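Local coordinates for Glyoxalase/Bleomycin resistance protein/dioxygenase domain (PDB 2RK0), which is of unknown exact function but belongs to the vicinal oxygen chelate superfamily, whose members include glyoxalases, bleomycin resistance proteins and ring-cleaving dioxygenases, at residues Leu76-Glu81 with Ile120-Met125; Cys20-Glu25 with Leu112-Ala117; Val6-Leu11 with Ser52-Glu57. One frame throughout, in Å; residues are numbered along the deposited sequence.

How the interactions relate
Along the chain, two beta-alpha-beta-beta-beta modules follow one another. Interaction 3 joins the first and last strands of the first module, 6-12 and 52-58; interaction 1 repeats that parallel pairing in the second, between 72-80 and 121-127. The centres of interactions 1 and 3 are about 15 Å apart. Interaction 2 bridges the modules by bringing helix 16-27 of the first against strand 109-115 of the second, its centre about 11 Å from interaction 1 and 14 Å from interaction 3. Strand 109-115 neighbours 121-127 in the same sheet, and Tyr23 touches both Leu122 and Leu11. Strands 6-12 and 72-80 also pair with the second subunit, so interactions 1 and 3 both lie at the dimer interface.

Interaction 1. Residues Leu76-Glu81 with Ile120-Met125; sequences LSFSVE and IALEAM
Leu76 and Phe78 bond to Ala121, Glu123 and Met125 in a parallel strand pair, the first-to-last strand pairing of a beta-alpha-beta-beta-beta module of the vicinal oxygen chelate fold. The short strand axes come within 4.5 Å and diverge by 21°. Five backbone hydrogen bonds settle the register. Leu76 N donates to Ala121 O, and Leu76 O in turn accepts from Glu123 N at 2.9 Å. Phe78 repeats the pattern: its N reaches Glu123 O at 2.8 Å in an almost straight bond, with 176° at the hydrogen, while its O receives Met125 N. Val80 N closes the series on Met125 O. Leu76 and Phe78 therefore use both their N and their O on this partner, as do Glu123 and Met125. Leu122 and Ala124 bond instead to Phe114 and Leu112 of strand 109-115. On its other side, segment 76-80 pairs in antiparallel fashion with a strand of the second subunit, extending the sheet across the dimer.

Side chains alternate between two faces. On one, Leu122 CD2 packs against Leu76 CB at 3.8 Å and also meets the Phe78 ring, while Ala124 CB touches Val80 CG1; helix 83-96 adds Leu86 to that end. On the other lie Ser77, Glu123 and Met125, here selenomethionine. Ser77 OG stands anti to its backbone N (chi1 -176°), which carries it beside Glu123, yet Ser77 OG and Glu123 OE1 are 3.6 Å apart and only pack. Glu123 O serves more than one neighbour: besides accepting Phe78 N, it receives a CA-H contact from Ser77 and has Phe78 CD2 lying 3.4 Å from it.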
# COMPACT_ATOMS: atom_id res chain seq x y z
N LEU A 76 -0.48 2.76 -4.89
CA LEU A 76 -1.45 1.81 -4.35
C LEU A 76 -2.63 1.65 -5.33
O LEU A 76 -3.28 2.62 -5.68
CB LEU A 76 -1.97 2.31 -3.00
CG LEU A 76 -3.01 1.46 -2.27
CD1 LEU A 76 -2.48 0.05 -2.05
CD2 LEU A 76 -3.34 2.13 -0.94
N SER A 77 -2.88 0.42 -5.76
CA SER A 77 -3.94 0.15 -6.71
C SER A 77 -5.12 -0.63 -6.12
O SER A 77 -4.95 -1.73 -5.60
CB SER A 77 -3.37 -0.59 -7.92
OG SER A 77 -4.37 -0.78 -8.90
N PHE A 78 -6.31 -0.05 -6.23
CA PHE A 78 -7.54 -0.65 -5.72
C PHE A 78 -8.29 -1.40 -6.82
O PHE A 78 -8.24 -1.02 -7.99
CB PHE A 78 -8.47 0.44 -5.17
CG PHE A 78 -7.84 1.35 -4.14
CD1 PHE A 78 -7.49 0.86 -2.89
CD2 PHE A 78 -7.62 2.69 -4.43
CE1 PHE A 78 -6.93 1.70 -1.92
CE2 PHE A 78 -7.06 3.55 -3.47
CZ PHE A 78 -6.71 3.05 -2.22
N SER A 79 -8.98 -2.47 -6.43
CA SER A 79 -9.78 -3.23 -7.39
C SER A 79 -11.20 -2.66 -7.35
O SER A 79 -11.72 -2.39 -6.26
CB SER A 79 -9.85 -4.72 -6.99
OG SER A 79 -8.60 -5.37 -7.14
N VAL A 80 -11.81 -2.46 -8.51
CA VAL A 80 -13.19 -1.99 -8.58
C VAL A 80 -13.97 -3.05 -9.36
O VAL A 80 -13.40 -3.81 -10.14
CB VAL A 80 -13.32 -0.60 -9.28
CG1 VAL A 80 -12.60 0.46 -8.46
CG2 VAL A 80 -12.78 -0.66 -10.70
N GLU A 81 -15.28 -3.10 -9.15
CA GLU A 81 -16.11 -4.11 -9.78
C GLU A 81 -16.67 -3.84 -11.17
O GLU A 81 -16.83 -4.77 -11.96
CB GLU A 81 -17.26 -4.46 -8.84
CG GLU A 81 -16.76 -4.91 -7.47
CD GLU A 81 -17.88 -5.14 -6.48
OE1 GLU A 81 -18.81 -4.30 -6.42
OE2 GLU A 81 -17.83 -6.16 -5.76
N ILE A 120 -0.08 11.51 -3.27
CA ILE A 120 0.27 10.09 -3.20
C ILE A 120 -0.37 9.41 -4.40
O ILE A 120 -1.55 9.65 -4.72
CB ILE A 120 -0.25 9.49 -1.88
CG1 ILE A 120 0.44 10.19 -0.71
CG2 ILE A 120 -0.03 7.97 -1.88
CD1 ILE A 120 -0.02 9.73 0.67
N ALA A 121 0.40 8.57 -5.09
CA ALA A 121 -0.09 7.88 -6.28
C ALA A 121 -1.02 6.71 -6.01
O ALA A 121 -0.63 5.72 -5.38
CB ALA A 121 1.09 7.42 -7.13
N LEU A 122 -2.25 6.83 -6.52
CA LEU A 122 -3.28 5.81 -6.37
C LEU A 122 -3.83 5.40 -7.74
O LEU A 122 -3.68 6.13 -8.72
CB LEU A 122 -4.43 6.35 -5.52
CG LEU A 122 -4.07 6.91 -4.15
CD1 LEU A 122 -5.32 7.53 -3.51
CD2 LEU A 122 -3.51 5.79 -3.28
N GLU A 123 -4.46 4.23 -7.78
CA GLU A 123 -5.05 3.71 -9.01
C GLU A 123 -6.31 2.91 -8.69
O GLU A 123 -6.46 2.36 -7.59
CB GLU A 123 -4.09 2.77 -9.75
CG GLU A 123 -2.76 3.36 -10.17
CD GLU A 123 -2.00 2.42 -11.10
OE1 GLU A 123 -2.12 1.18 -10.93
OE2 GLU A 123 -1.26 2.91 -11.98
N ALA A 124 -7.21 2.86 -9.67
CA ALA A 124 -8.44 2.07 -9.57
C ALA A 124 -8.35 1.19 -10.80
O ALA A 124 -8.14 1.68 -11.91
CB ALA A 124 -9.66 2.95 -9.64
N MSE A 125 -8.52 -0.11 -10.60
CA MSE A 125 -8.38 -1.08 -11.67
C MSE A 125 -9.59 -1.99 -11.92
O MSE A 125 -10.18 -2.51 -10.97
CB MSE A 125 -7.16 -1.94 -11.33
CG MSE A 125 -7.10 -3.29 -12.00
SE MSE A 125 -5.98 -3.20 -13.58
CE MSE A 125 -7.28 -3.27 -15.03

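Interaction 2. Residues Cys20-Glu25 with Leu112-Ala117; sequences CRWYTE and LAFRDA
Trp22 of helix 16-27 lays one indole face over Asp116 and Ala117, just past the end of strand 109-115, and so packs the helix of the first beta-alpha-beta-beta-beta module on the sheet of the second. Its CB points toward segment 112-117, and CG stands anti to the backbone N (chi1 -168°). From CG onward the ring meets one residue after another. Trp22 CD1 and NE1 each lie 4.0 Å from Ala117 N, which sits above the ring near its rim, with CG only slightly farther; CD1 also touches Ala117 CB. Farther along, CE2 passes under Asp116 CA, while CE3 and CZ3 on the other side of the six-membered ring run beneath Asp116 CB. This is a CH-pi contact: Asp116 CA stands 3.6 Å from the centroid of the Trp22 six-membered ring and 16° off its normal. Trp22 CZ2 reaches Arg115 O at 3.2 Å. At the tip, Trp22 CH2 meets Phe114 CE1 at 3.8 Å, edge against edge, each atom lying near the plane of the other ring.

The next helix residue, Tyr23, adds the polar half. Tyr23 OH donates to Asp116 OD2 at 2.6 Å, approaching on the anti side, with the phenol and carboxylate planes 87° apart. Asp116 OD1 accepts the backbone N of Asp118, closing an Asx turn, and that of Ile120.

The buried carboxylate, which ties the helix to the turn ahead of strand 121-127, is thus met by one hydroxyl and two backbone N-H groups. That set of donors would be expected to favour its ionised form.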
# COMPACT_ATOMS: atom_id res chain seq x y z
N CYS A 20 -8.70 13.37 5.64
CA CYS A 20 -9.92 12.69 6.04
C CYS A 20 -11.05 13.10 5.12
O CYS A 20 -11.80 12.26 4.64
CB CYS A 20 -10.28 13.03 7.49
SG CYS A 20 -9.19 12.27 8.70
N ARG A 21 -11.18 14.40 4.89
CA ARG A 21 -12.23 14.89 4.01
C ARG A 21 -12.02 14.41 2.57
O ARG A 21 -12.97 14.04 1.88
CB ARG A 21 -12.26 16.42 4.04
CG ARG A 21 -12.89 17.01 5.30
CD ARG A 21 -13.11 18.51 5.14
NE ARG A 21 -11.88 19.27 5.34
CZ ARG A 21 -11.40 19.59 6.54
NH1 ARG A 21 -12.04 19.22 7.64
NH2 ARG A 21 -10.27 20.29 6.64
N TRP A 22 -10.77 14.39 2.12
CA TRP A 22 -10.48 13.95 0.77
C TRP A 22 -10.87 12.48 0.57
O TRP A 22 -11.57 12.14 -0.38
CB TRP A 22 -8.99 14.10 0.45
CG TRP A 22 -8.70 13.95 -1.02
CD1 TRP A 22 -8.66 14.94 -1.96
CD2 TRP A 22 -8.46 12.72 -1.73
NE1 TRP A 22 -8.42 14.42 -3.20
CE2 TRP A 22 -8.29 13.06 -3.10
CE3 TRP A 22 -8.37 11.37 -1.35
CZ2 TRP A 22 -8.04 12.10 -4.08
CZ3 TRP A 22 -8.12 10.42 -2.33
CH2 TRP A 22 -7.96 10.79 -3.68
N TYR A 23 -10.40 11.62 1.46
CA TYR A 23 -10.72 10.21 1.32
C TYR A 23 -12.22 9.93 1.48
O TYR A 23 -12.77 9.09 0.78
CB TYR A 23 -9.90 9.38 2.32
CG TYR A 23 -8.50 9.12 1.81
CD1 TYR A 23 -7.49 10.08 1.95
CD2 TYR A 23 -8.22 7.96 1.10
CE1 TYR A 23 -6.23 9.88 1.37
CE2 TYR A 23 -6.97 7.76 0.52
CZ TYR A 23 -5.98 8.71 0.65
OH TYR A 23 -4.76 8.50 0.04
N THR A 24 -12.87 10.66 2.38
CA THR A 24 -14.30 10.48 2.61
C THR A 24 -15.07 10.81 1.35
O THR A 24 -15.88 10.02 0.87
CB THR A 24 -14.80 11.38 3.76
OG1 THR A 24 -14.11 11.03 4.97
CG2 THR A 24 -16.31 11.22 3.97
N GLU A 25 -14.77 11.98 0.80
CA GLU A 25 -15.42 12.48 -0.40
C GLU A 25 -15.15 11.69 -1.68
O GLU A 25 -16.06 11.43 -2.47
CB GLU A 25 -15.01 13.94 -0.62
CG GLU A 25 -15.72 14.63 -1.77
CD GLU A 25 -15.40 16.12 -1.82
OE1 GLU A 25 -15.56 16.78 -0.77
OE2 GLU A 25 -14.99 16.61 -2.90
N LEU A 112 -7.55 3.83 -13.78
CA LEU A 112 -7.78 5.25 -13.53
C LEU A 112 -6.68 5.64 -12.56
O LEU A 112 -6.64 5.15 -11.43
CB LEU A 112 -9.16 5.46 -12.91
CG LEU A 112 -9.53 6.87 -12.44
CD1 LEU A 112 -9.32 7.86 -13.56
CD2 LEU A 112 -10.98 6.87 -11.96
N ALA A 113 -5.76 6.49 -13.00
CA ALA A 113 -4.66 6.90 -12.13
C ALA A 113 -4.95 8.28 -11.55
O ALA A 113 -5.30 9.21 -12.28
CB ALA A 113 -3.34 6.92 -12.93
N PHE A 114 -4.82 8.41 -10.23
CA PHE A 114 -5.10 9.68 -9.57
C PHE A 114 -4.22 9.89 -8.34
O PHE A 114 -3.51 8.99 -7.90
CB PHE A 114 -6.59 9.77 -9.21
CG PHE A 114 -7.08 8.65 -8.32
CD1 PHE A 114 -7.33 8.88 -6.96
CD2 PHE A 114 -7.30 7.37 -8.82
CE1 PHE A 114 -7.81 7.86 -6.12
CE2 PHE A 114 -7.77 6.33 -8.00
CZ PHE A 114 -8.03 6.58 -6.65
N ARG A 115 -4.26 11.10 -7.80
CA ARG A 115 -3.45 11.44 -6.63
C ARG A 115 -4.33 11.97 -5.52
O ARG A 115 -5.37 12.57 -5.77
CB ARG A 115 -2.44 12.53 -7.00
CG ARG A 115 -1.59 12.22 -8.21
CD ARG A 115 -0.51 11.23 -7.88
NE ARG A 115 0.37 11.01 -9.02
CZ ARG A 115 1.69 10.93 -8.93
NH1 ARG A 115 2.28 11.06 -7.74
NH2 ARG A 115 2.43 10.71 -10.01
N ASP A 116 -3.92 11.77 -4.27
CA ASP A 116 -4.71 12.29 -3.18
C ASP A 116 -4.20 13.68 -2.84
O ASP A 116 -3.35 14.22 -3.56
CB ASP A 116 -4.66 11.36 -1.96
CG ASP A 116 -3.32 11.36 -1.25
OD1 ASP A 116 -2.37 12.07 -1.66
OD2 ASP A 116 -3.23 10.63 -0.24
N ALA A 117 -4.71 14.27 -1.77
CA ALA A 117 -4.32 15.62 -1.36
C ALA A 117 -2.81 15.81 -1.17
O ALA A 117 -2.31 16.92 -1.29
CB ALA A 117 -5.06 16.00 -0.10

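Interaction 3. Residues Val6-Leu11 with Ser52-Glu57; sequences VSHVSL and SIVLRE
His8 and Val54 meet because each chi1 turns one group toward the other. His8 CG sits between its backbone N and carbonyl carbon (chi1 66°), and the imidazole atom His8 CD2 lies 4.1 Å from Val54 CG2. Val54 has CG1 anti to the backbone N (chi1 -176°), leaving CG2 as the branch that faces the histidine. Ser10 OG comes 3.9 Å from Val54 CB. The same Ser10 OG lies at the edge of the Arg56 guanidinium, near its plane, but Arg56 NE is 3.7 Å away and makes no hydrogen bond with it. Their stronger partners are others: Ser10 OG bonds to Asp74 of the second subunit, and Arg56 NH1 to Thr40.

Behind these side chains runs a parallel backbone pairing. Val9 N donates to Ser52 O and Val9 O accepts Val54 N; Leu11 N then reaches Val54 O, and Leu11 O receives Arg56 N at 2.7 Å. Val9, Leu11 and Val54 thus each use both N and O across the pairing. At its start, where the chain turns a corner at Ser7, a water donates to Ser7 O and accepts from Ser52 N, 3.0 Å from each of these two atoms. Nearby, His8 CB and Ser52 CB approach to 3.5 Å.

Val9, Leu11, Ile53 and Leu55 occupy the other face, with Leu11 CD1 against Ile53 CG2 at 4.4 Å; helix 16-27 packs there through Tyr23 and Cys20. At the interface the His8 ring meets that of His75 of the second subunit, their planes about 75° apart. A fourth strand that returns to lie parallel beside the first, with a helix following the first, is the signature of the beta-alpha-beta-beta-beta module of vicinal oxygen chelate proteins.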
# COMPACT_ATOMS: atom_id res chain seq x y z
N VAL A 6 -3.87 -7.92 2.91
CA VAL A 6 -3.59 -6.67 3.58
C VAL A 6 -4.54 -6.43 4.75
O VAL A 6 -5.75 -6.41 4.59
CB VAL A 6 -3.71 -5.46 2.61
CG1 VAL A 6 -3.44 -4.16 3.36
CG2 VAL A 6 -2.72 -5.61 1.46
N SER A 7 -3.98 -6.25 5.94
CA SER A 7 -4.78 -5.98 7.13
C SER A 7 -5.21 -4.51 7.05
O SER A 7 -6.37 -4.16 7.31
CB SER A 7 -3.94 -6.21 8.38
OG SER A 7 -4.71 -5.96 9.54
N HIS A 8 -4.27 -3.65 6.68
CA HIS A 8 -4.55 -2.24 6.52
C HIS A 8 -3.35 -1.48 6.00
O HIS A 8 -2.21 -1.95 6.08
CB HIS A 8 -5.02 -1.60 7.83
CG HIS A 8 -3.97 -1.56 8.89
ND1 HIS A 8 -3.88 -2.51 9.89
CD2 HIS A 8 -2.98 -0.67 9.14
CE1 HIS A 8 -2.89 -2.21 10.70
NE2 HIS A 8 -2.33 -1.09 10.27
N VAL A 9 -3.60 -0.31 5.45
CA VAL A 9 -2.53 0.51 4.92
C VAL A 9 -2.51 1.80 5.70
O VAL A 9 -3.52 2.48 5.83
CB VAL A 9 -2.74 0.84 3.44
CG1 VAL A 9 -1.57 1.67 2.92
CG2 VAL A 9 -2.88 -0.45 2.64
N SER A 10 -1.35 2.15 6.23
CA SER A 10 -1.23 3.39 6.97
C SER A 10 -0.45 4.37 6.09
O SER A 10 0.68 4.09 5.69
CB SER A 10 -0.51 3.14 8.29
OG SER A 10 -0.52 4.32 9.07
N LEU A 11 -1.08 5.50 5.79
CA LEU A 11 -0.47 6.53 4.95
C LEU A 11 -0.06 7.75 5.76
O LEU A 11 -0.76 8.16 6.68
CB LEU A 11 -1.45 6.98 3.87
CG LEU A 11 -2.01 5.91 2.93
CD1 LEU A 11 -2.91 6.57 1.90
CD2 LEU A 11 -0.87 5.15 2.23
N SER A 52 -9.05 -1.35 5.20
CA SER A 52 -8.79 -0.37 6.25
C SER A 52 -7.63 0.53 5.85
O SER A 52 -6.58 0.06 5.44
CB SER A 52 -8.43 -1.06 7.57
OG SER A 52 -9.58 -1.33 8.36
N ILE A 53 -7.85 1.83 5.99
CA ILE A 53 -6.81 2.80 5.68
C ILE A 53 -6.67 3.75 6.86
O ILE A 53 -7.64 4.38 7.30
CB ILE A 53 -7.14 3.63 4.43
CG1 ILE A 53 -7.13 2.73 3.20
CG2 ILE A 53 -6.11 4.75 4.27
CD1 ILE A 53 -7.44 3.46 1.93
N VAL A 54 -5.45 3.85 7.37
CA VAL A 54 -5.18 4.74 8.48
C VAL A 54 -4.39 5.93 7.94
O VAL A 54 -3.39 5.76 7.26
CB VAL A 54 -4.34 4.04 9.57
CG1 VAL A 54 -4.16 4.97 10.76
CG2 VAL A 54 -5.02 2.73 10.01
N LEU A 55 -4.89 7.13 8.23
CA LEU A 55 -4.23 8.36 7.80
C LEU A 55 -3.42 8.82 9.01
O LEU A 55 -3.93 8.85 10.13
CB LEU A 55 -5.28 9.41 7.41
CG LEU A 55 -6.25 8.95 6.32
CD1 LEU A 55 -7.27 10.03 5.99
CD2 LEU A 55 -5.46 8.58 5.08
N ARG A 56 -2.17 9.18 8.79
CA ARG A 56 -1.32 9.59 9.90
C ARG A 56 -0.51 10.86 9.65
O ARG A 56 0.24 10.95 8.68
CB ARG A 56 -0.40 8.42 10.25
CG ARG A 56 0.33 8.54 11.57
CD ARG A 56 0.97 7.21 11.95
NE ARG A 56 -0.03 6.20 12.27
CZ ARG A 56 -0.58 6.05 13.48
NH1 ARG A 56 -0.22 6.84 14.48
NH2 ARG A 56 -1.50 5.11 13.68
N GLU A 57 -0.67 11.83 10.54
CA GLU A 57 0.07 13.08 10.43
C GLU A 57 1.16 13.09 11.49
O GLU A 57 0.88 12.94 12.67
CB GLU A 57 -0.85 14.28 10.66
CG GLU A 57 -0.20 15.60 10.28
CD GLU A 57 -1.03 16.81 10.70
OE1 GLU A 57 -2.28 16.73 10.63
OE2 GLU A 57 -0.43 17.83 11.08
O HOH W 1 -9.01 -4.28 5.97